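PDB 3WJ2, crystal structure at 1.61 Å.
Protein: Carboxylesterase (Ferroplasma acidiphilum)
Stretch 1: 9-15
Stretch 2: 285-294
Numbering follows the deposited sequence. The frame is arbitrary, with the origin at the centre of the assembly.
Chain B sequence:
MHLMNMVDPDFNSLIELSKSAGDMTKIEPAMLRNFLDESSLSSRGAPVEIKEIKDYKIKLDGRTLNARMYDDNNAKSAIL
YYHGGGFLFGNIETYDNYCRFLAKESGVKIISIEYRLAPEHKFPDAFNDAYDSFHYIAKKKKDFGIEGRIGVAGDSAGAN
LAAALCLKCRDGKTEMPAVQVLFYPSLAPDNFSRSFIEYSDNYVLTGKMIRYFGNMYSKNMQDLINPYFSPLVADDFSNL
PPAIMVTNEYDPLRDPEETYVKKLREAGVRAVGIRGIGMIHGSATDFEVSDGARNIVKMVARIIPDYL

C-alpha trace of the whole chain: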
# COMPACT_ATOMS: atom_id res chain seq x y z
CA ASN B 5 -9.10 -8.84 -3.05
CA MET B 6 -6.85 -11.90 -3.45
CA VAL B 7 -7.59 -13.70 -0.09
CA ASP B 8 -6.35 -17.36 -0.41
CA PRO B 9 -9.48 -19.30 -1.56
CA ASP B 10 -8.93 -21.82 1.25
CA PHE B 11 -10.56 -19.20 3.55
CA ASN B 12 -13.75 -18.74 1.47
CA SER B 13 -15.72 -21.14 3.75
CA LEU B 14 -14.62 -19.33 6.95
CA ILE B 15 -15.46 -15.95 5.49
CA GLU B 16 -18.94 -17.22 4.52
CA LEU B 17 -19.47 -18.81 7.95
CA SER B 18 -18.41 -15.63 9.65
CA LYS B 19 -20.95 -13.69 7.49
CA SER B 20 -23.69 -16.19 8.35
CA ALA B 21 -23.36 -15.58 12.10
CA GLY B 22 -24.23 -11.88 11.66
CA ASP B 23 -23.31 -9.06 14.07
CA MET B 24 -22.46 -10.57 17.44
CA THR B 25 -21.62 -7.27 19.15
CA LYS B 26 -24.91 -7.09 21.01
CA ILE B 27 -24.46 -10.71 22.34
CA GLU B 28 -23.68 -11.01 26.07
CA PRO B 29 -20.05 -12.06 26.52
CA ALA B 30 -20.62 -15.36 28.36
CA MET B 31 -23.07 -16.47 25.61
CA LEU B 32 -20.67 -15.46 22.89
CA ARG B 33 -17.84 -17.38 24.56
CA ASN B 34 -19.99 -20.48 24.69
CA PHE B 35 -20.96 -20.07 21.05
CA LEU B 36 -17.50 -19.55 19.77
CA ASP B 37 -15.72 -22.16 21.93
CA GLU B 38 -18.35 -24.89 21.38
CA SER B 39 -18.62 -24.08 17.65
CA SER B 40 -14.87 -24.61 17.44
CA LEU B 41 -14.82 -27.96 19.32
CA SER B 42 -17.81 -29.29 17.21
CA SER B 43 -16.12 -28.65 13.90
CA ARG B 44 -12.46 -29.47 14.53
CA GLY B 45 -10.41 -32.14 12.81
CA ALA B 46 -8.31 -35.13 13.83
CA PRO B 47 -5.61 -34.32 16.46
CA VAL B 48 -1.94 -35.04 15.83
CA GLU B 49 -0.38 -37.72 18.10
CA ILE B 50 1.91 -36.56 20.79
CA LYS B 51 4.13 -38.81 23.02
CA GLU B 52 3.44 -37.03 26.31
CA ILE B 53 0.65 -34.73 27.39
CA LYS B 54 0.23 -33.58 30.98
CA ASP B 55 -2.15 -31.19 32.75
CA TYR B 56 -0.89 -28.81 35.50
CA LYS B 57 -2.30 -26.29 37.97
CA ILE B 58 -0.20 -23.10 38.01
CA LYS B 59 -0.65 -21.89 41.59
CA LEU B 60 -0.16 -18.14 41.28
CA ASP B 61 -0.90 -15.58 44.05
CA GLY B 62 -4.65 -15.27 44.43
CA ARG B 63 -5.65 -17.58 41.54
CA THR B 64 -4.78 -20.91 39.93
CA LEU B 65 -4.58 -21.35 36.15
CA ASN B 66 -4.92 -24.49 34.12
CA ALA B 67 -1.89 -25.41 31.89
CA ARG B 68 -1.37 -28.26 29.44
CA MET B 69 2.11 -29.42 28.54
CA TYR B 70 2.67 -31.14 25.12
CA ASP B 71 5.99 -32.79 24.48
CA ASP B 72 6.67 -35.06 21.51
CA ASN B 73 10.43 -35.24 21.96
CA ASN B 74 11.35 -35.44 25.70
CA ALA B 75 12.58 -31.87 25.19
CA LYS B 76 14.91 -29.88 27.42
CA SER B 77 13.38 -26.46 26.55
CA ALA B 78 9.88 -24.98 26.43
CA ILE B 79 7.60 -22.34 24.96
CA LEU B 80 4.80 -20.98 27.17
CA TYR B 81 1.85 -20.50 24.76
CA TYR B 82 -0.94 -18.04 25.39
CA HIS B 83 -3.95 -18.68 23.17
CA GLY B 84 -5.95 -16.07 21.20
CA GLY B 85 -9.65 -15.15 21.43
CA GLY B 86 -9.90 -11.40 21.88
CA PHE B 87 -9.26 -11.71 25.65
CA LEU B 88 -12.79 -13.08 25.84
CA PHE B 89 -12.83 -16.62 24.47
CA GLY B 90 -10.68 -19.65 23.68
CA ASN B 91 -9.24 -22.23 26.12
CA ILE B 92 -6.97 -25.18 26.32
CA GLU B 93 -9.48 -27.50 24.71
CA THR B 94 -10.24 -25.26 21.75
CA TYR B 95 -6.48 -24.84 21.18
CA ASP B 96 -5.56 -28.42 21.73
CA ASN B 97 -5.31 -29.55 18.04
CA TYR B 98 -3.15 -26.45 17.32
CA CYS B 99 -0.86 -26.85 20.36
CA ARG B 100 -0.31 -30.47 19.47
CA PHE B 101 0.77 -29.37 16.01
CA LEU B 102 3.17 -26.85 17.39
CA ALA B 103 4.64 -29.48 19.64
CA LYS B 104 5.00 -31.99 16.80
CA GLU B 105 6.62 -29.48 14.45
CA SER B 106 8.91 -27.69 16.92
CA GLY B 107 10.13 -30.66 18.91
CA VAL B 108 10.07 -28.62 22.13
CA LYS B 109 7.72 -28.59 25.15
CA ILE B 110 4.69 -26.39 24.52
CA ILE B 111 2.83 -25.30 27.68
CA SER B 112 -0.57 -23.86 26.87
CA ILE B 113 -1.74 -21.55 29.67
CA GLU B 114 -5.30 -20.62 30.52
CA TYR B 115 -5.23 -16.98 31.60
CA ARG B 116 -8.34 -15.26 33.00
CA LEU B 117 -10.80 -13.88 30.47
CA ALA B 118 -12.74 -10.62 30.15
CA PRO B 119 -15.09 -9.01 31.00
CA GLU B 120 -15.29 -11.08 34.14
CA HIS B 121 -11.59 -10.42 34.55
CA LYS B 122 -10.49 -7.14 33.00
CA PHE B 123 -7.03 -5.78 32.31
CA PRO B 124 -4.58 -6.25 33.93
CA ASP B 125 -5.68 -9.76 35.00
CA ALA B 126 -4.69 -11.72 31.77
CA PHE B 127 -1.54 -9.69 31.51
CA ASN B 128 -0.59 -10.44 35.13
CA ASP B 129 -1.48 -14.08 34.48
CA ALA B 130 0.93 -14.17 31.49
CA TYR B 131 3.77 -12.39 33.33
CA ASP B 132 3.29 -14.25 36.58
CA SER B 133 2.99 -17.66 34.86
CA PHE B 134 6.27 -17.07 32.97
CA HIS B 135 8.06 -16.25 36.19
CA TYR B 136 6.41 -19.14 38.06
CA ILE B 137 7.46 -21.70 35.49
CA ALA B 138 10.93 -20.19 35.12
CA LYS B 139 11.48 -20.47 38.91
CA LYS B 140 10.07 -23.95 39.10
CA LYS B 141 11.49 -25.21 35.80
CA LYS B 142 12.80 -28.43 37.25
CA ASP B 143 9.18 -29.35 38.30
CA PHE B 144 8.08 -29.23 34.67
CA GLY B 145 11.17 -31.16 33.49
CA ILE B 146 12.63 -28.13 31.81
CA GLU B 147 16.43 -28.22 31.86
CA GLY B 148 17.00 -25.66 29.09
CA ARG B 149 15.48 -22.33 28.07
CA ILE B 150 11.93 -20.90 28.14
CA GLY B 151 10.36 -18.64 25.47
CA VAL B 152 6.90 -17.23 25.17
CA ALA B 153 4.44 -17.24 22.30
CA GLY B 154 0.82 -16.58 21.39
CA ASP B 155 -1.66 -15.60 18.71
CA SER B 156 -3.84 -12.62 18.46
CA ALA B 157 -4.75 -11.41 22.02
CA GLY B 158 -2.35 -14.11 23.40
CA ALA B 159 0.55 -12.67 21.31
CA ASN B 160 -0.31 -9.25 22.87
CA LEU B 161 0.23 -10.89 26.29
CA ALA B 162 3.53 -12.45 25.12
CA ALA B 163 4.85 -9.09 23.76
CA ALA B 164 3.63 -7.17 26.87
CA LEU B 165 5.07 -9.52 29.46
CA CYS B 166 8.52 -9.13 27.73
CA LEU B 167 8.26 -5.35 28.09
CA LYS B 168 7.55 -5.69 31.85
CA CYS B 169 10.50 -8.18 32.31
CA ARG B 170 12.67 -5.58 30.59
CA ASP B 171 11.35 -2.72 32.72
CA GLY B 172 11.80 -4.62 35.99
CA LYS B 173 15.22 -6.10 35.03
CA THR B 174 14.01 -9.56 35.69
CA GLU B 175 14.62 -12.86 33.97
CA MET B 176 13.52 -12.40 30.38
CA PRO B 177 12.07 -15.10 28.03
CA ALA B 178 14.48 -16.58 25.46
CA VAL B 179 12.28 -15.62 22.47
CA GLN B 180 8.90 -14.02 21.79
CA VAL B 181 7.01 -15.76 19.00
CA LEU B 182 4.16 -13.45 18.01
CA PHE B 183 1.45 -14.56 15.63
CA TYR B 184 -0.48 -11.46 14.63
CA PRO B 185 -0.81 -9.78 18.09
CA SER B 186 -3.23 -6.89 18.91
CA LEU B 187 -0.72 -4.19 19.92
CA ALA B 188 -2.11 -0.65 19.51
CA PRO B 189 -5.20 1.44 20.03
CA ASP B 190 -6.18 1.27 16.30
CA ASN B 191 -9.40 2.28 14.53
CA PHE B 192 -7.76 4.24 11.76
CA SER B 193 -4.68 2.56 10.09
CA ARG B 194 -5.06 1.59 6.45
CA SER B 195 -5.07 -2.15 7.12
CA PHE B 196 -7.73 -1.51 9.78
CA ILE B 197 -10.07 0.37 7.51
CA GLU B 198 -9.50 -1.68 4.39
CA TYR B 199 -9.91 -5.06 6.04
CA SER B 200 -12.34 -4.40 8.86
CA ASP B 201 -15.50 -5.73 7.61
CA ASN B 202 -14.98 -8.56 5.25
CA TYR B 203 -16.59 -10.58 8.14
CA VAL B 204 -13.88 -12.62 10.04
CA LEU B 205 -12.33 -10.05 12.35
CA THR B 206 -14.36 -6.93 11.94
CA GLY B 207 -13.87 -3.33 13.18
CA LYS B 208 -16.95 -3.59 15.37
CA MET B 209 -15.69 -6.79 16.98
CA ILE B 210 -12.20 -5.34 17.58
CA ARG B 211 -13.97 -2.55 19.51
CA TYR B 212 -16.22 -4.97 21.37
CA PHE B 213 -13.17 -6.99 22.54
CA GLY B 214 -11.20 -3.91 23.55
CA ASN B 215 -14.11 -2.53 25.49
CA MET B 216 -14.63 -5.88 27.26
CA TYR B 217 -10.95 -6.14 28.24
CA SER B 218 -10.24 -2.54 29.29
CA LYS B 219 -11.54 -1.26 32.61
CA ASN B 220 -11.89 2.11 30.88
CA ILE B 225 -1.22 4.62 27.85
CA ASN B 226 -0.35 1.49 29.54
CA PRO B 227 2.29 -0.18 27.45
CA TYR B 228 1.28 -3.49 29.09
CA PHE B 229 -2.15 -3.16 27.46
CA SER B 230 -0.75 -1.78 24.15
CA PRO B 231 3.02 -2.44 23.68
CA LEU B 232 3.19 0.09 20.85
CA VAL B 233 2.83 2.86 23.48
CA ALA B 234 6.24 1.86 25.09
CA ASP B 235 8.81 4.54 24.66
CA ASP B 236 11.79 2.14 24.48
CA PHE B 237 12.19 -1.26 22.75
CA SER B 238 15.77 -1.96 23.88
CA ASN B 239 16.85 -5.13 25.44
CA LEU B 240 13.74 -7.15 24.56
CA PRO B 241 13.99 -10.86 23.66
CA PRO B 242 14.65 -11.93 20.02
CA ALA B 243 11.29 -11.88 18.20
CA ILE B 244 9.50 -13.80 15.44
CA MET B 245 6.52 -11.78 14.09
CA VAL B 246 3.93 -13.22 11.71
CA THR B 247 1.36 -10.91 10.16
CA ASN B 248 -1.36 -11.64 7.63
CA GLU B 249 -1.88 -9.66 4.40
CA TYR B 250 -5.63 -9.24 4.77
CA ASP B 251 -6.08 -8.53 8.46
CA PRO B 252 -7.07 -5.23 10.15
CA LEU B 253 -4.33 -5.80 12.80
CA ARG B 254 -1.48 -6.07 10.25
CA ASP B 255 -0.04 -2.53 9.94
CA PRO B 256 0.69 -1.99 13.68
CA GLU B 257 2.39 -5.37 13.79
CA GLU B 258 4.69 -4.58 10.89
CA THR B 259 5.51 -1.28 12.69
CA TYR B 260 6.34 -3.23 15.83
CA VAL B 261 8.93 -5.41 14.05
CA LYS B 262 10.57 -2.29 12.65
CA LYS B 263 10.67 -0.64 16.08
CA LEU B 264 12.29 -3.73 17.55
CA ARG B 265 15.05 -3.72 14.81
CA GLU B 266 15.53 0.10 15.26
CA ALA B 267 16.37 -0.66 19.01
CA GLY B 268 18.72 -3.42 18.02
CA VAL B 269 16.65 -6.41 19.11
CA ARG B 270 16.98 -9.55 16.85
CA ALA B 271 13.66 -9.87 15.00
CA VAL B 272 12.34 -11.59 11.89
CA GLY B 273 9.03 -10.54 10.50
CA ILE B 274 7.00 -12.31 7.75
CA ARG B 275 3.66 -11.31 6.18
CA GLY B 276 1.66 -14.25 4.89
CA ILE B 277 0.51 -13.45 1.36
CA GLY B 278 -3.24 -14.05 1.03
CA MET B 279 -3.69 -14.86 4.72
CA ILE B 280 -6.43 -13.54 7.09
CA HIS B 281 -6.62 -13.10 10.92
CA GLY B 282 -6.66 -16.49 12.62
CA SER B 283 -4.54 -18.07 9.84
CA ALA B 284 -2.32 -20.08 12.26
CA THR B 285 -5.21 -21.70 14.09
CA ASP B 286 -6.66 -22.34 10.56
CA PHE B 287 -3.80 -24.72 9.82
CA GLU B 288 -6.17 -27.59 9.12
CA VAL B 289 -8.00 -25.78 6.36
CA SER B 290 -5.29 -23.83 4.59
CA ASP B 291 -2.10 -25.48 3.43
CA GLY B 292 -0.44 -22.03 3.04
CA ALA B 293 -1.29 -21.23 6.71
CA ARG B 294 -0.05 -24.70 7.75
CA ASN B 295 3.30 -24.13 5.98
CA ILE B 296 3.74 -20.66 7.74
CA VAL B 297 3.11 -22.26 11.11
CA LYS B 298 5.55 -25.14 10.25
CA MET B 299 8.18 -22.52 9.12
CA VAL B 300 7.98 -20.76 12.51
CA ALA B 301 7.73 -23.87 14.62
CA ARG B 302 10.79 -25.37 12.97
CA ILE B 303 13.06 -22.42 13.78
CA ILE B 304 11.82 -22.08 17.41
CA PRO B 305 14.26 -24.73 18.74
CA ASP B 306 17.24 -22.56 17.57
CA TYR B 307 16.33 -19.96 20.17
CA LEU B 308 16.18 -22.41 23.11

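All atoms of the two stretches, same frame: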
# COMPACT_ATOMS: atom_id res chain seq x y z
N PRO B 9 -8.09 -18.77 -1.49
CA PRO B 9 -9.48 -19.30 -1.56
C PRO B 9 -9.76 -20.35 -0.53
O PRO B 9 -11.00 -20.60 -0.26
CB PRO B 9 -9.57 -19.86 -2.96
CG PRO B 9 -8.52 -18.92 -3.79
CD PRO B 9 -7.40 -18.72 -2.78
N ASP B 10 -8.73 -20.98 0.08
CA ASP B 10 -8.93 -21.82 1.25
C ASP B 10 -9.74 -21.17 2.36
O ASP B 10 -10.41 -21.88 3.16
CB ASP B 10 -7.62 -22.38 1.84
CG ASP B 10 -6.91 -23.32 0.93
OD1 ASP B 10 -7.49 -23.88 -0.03
OD2 ASP B 10 -5.73 -23.60 1.20
N PHE B 11 -9.76 -19.85 2.48
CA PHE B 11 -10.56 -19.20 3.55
C PHE B 11 -12.01 -18.86 3.14
O PHE B 11 -12.70 -18.26 3.93
CB PHE B 11 -9.87 -17.89 4.00
CG PHE B 11 -8.50 -18.15 4.57
CD1 PHE B 11 -8.38 -18.86 5.77
CD2 PHE B 11 -7.36 -17.66 3.92
CE1 PHE B 11 -7.10 -19.14 6.36
CE2 PHE B 11 -6.04 -17.96 4.47
CZ PHE B 11 -5.95 -18.67 5.70
N ASN B 12 -12.42 -19.21 1.91
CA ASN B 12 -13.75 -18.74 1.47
C ASN B 12 -14.84 -19.31 2.42
O ASN B 12 -15.74 -18.51 2.81
CB ASN B 12 -14.00 -19.11 0.00
CG ASN B 12 -13.15 -18.23 -0.96
OD1 ASN B 12 -12.56 -17.21 -0.55
ND2 ASN B 12 -13.09 -18.63 -2.24
N SER B 13 -14.78 -20.59 2.77
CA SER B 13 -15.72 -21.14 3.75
C SER B 13 -15.80 -20.41 5.07
O SER B 13 -16.89 -20.14 5.55
CB SER B 13 -15.42 -22.58 4.05
OG SER B 13 -15.64 -23.30 2.85
N LEU B 14 -14.63 -20.06 5.64
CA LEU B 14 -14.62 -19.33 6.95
C LEU B 14 -15.20 -17.94 6.83
O LEU B 14 -15.91 -17.47 7.75
CB LEU B 14 -13.14 -19.24 7.54
CG LEU B 14 -12.71 -20.48 8.25
CD1 LEU B 14 -11.12 -20.38 8.47
CD2 LEU B 14 -13.45 -20.62 9.63
N ILE B 15 -14.91 -17.23 5.74
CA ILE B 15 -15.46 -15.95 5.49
C ILE B 15 -17.00 -16.01 5.39
O ILE B 15 -17.70 -15.24 6.02
CB ILE B 15 -14.80 -15.30 4.25
CG1 ILE B 15 -13.29 -15.13 4.57
CG2 ILE B 15 -15.52 -14.05 3.85
CD1 ILE B 15 -12.49 -14.40 3.35
N THR B 285 -4.31 -20.73 13.48
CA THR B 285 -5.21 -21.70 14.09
C THR B 285 -6.05 -22.28 12.96
O THR B 285 -6.78 -23.29 13.23
CB THR B 285 -5.94 -21.14 15.25
OG1 THR B 285 -6.49 -19.86 14.94
CG2 THR B 285 -5.03 -21.04 16.50
N ASP B 286 -6.00 -21.70 11.75
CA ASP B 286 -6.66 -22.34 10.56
C ASP B 286 -5.78 -23.34 9.84
O ASP B 286 -6.03 -23.66 8.67
CB ASP B 286 -7.05 -21.24 9.60
CG ASP B 286 -8.06 -20.31 10.15
OD1 ASP B 286 -8.81 -20.62 11.10
OD2 ASP B 286 -8.14 -19.14 9.59
N PHE B 287 -4.74 -23.87 10.46
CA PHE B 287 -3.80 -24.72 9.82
C PHE B 287 -4.40 -26.03 9.22
O PHE B 287 -3.74 -26.65 8.40
CB PHE B 287 -2.61 -25.13 10.72
CG PHE B 287 -3.01 -26.13 11.80
CD1 PHE B 287 -2.58 -27.46 11.69
CD2 PHE B 287 -3.83 -25.73 12.85
CE1 PHE B 287 -3.00 -28.36 12.74
CE2 PHE B 287 -4.29 -26.60 13.87
CZ PHE B 287 -3.83 -27.92 13.81
N GLU B 288 -5.59 -26.35 9.68
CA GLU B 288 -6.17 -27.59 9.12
C GLU B 288 -6.95 -27.28 7.86
O GLU B 288 -7.45 -28.22 7.20
CB GLU B 288 -7.09 -28.22 10.19
CG GLU B 288 -6.32 -28.72 11.37
CD GLU B 288 -7.19 -28.85 12.65
OE1 GLU B 288 -8.00 -27.92 12.96
OE2 GLU B 288 -7.05 -29.85 13.38
N VAL B 289 -7.17 -26.04 7.53
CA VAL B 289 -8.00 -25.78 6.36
C VAL B 289 -7.28 -25.07 5.27
O VAL B 289 -7.77 -25.03 4.14
CB VAL B 289 -9.29 -25.07 6.74
CG1 VAL B 289 -10.18 -26.01 7.70
CG2 VAL B 289 -9.03 -23.78 7.34
N SER B 290 -6.14 -24.46 5.60
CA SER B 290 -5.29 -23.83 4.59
C SER B 290 -3.86 -24.33 4.62
O SER B 290 -3.21 -24.24 5.66
CB SER B 290 -5.31 -22.29 4.83
OG SER B 290 -4.18 -21.67 4.14
N ASP B 291 -3.38 -24.93 3.50
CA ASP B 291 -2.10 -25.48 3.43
C ASP B 291 -1.07 -24.32 3.55
O ASP B 291 0.04 -24.53 4.07
CB ASP B 291 -1.85 -26.30 2.15
CG ASP B 291 -0.55 -27.09 2.26
OD1 ASP B 291 -0.44 -27.97 3.18
OD2 ASP B 291 0.41 -26.81 1.51
N GLY B 292 -1.37 -23.20 2.90
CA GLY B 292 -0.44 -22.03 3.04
C GLY B 292 -0.28 -21.69 4.53
O GLY B 292 0.91 -21.49 4.95
N ALA B 293 -1.37 -21.55 5.26
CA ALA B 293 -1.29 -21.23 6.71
C ALA B 293 -0.50 -22.33 7.44
O ALA B 293 0.36 -22.09 8.27
CB ALA B 293 -2.60 -21.02 7.28
N ARG B 294 -0.83 -23.61 7.18
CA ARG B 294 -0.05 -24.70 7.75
C ARG B 294 1.45 -24.58 7.51
O ARG B 294 2.25 -24.84 8.43
CB ARG B 294 -0.58 -26.04 7.12
CG ARG B 294 -0.01 -27.25 7.81
CD ARG B 294 -0.72 -28.46 7.03
NE ARG B 294 -0.46 -29.63 7.87
CZ ARG B 294 -1.33 -30.14 8.76
NH1 ARG B 294 -2.58 -29.68 8.91
NH2 ARG B 294 -0.96 -31.19 9.47
O HOH W 1 -3.62 -22.26 1.24
O HOH W 2 -4.92 -26.04 1.13

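Although any touching pair is at least 272 positions apart in sequence, the two stretches meet where each leads into a helix. In the first, Asn-12 to Ile-15 are helical; the turn leading into them is closed by Asn-12 N to Pro-9 O (2.9 Å), and Ile-15 N to Phe-11 O (3.0 Å) belongs to the helix itself. In the second, the O atom of Asp-286 accepts from both Val-289 N (2.9 Å) and Ser-290 N (3.2 Å), folding the chain into a turn before the helix that begins at Asp-291. The backbones come nearest at Asp-10 and Ser-290, whose CA atoms lie 5.3 Å apart. No direct hydrogen bond crosses between the stretches; packing and two bridging waters join them, and 297 Å² of surface is buried in total.

Ser-290 occupies the N-cap position of the second helix. With chi1 in the t rotamer, Ser-290 OG accepts from Ala-293 N at 3.0 Å, satisfying an amide that has no preceding helical turn to supply a carbonyl. Asp-10 points toward this helix start, and Asp-10 OD2 lies 3.4 Å from Ser-290 CA. Asp-10 OD2 is also 3.5 Å from Asp-291 N, and water completes the connection. Water 1 donates to Asp-10 OD2 (2.5 Å) and accepts from Ser-290 OG (3.0 Å) and Gly-292 N (2.9 Å). Water 2 donates to Asp-10 OD2 (2.6 Å) and accepts from Asp-291 N (3.0 Å). A carboxylate suits this place: one oxygen receives both waters, which in turn satisfy two amides of the first helical turn, and its negative charge faces the helix N-terminus. Ser-290 OG thus serves both the cap and the water bridge.

Beside this polar cluster lies the buried ring of Phe-11. Its CA-to-CB bond points sideways, but the m rotamer brings the end of the ring nearer the second stretch. Phe-11 CZ approaches Ser-290 CB at 3.8 Å, and Ala-293 CB sits at the ring edge, 4.4 Å from the same Phe-11 CZ. The side chains of Ser-290 and Ala-293 are small, and the ring end packs against their CB atoms.

Asp-286 points toward the first stretch, and Asp-286 OD2 lies 3.4 Å from both Phe-11 CE1 and Leu-14 CD1. These are packing contacts between a carboxylate oxygen and carbon atoms. Leu-14, four residues beyond Asp-10, also points toward the second stretch and extends the apolar contact, with Leu-14 CD1 lying 4.1 Å from Val-289 CG2. Val-289 contributes through its backbone as well, with Val-289 O 3.5 Å from Asp-10 CB.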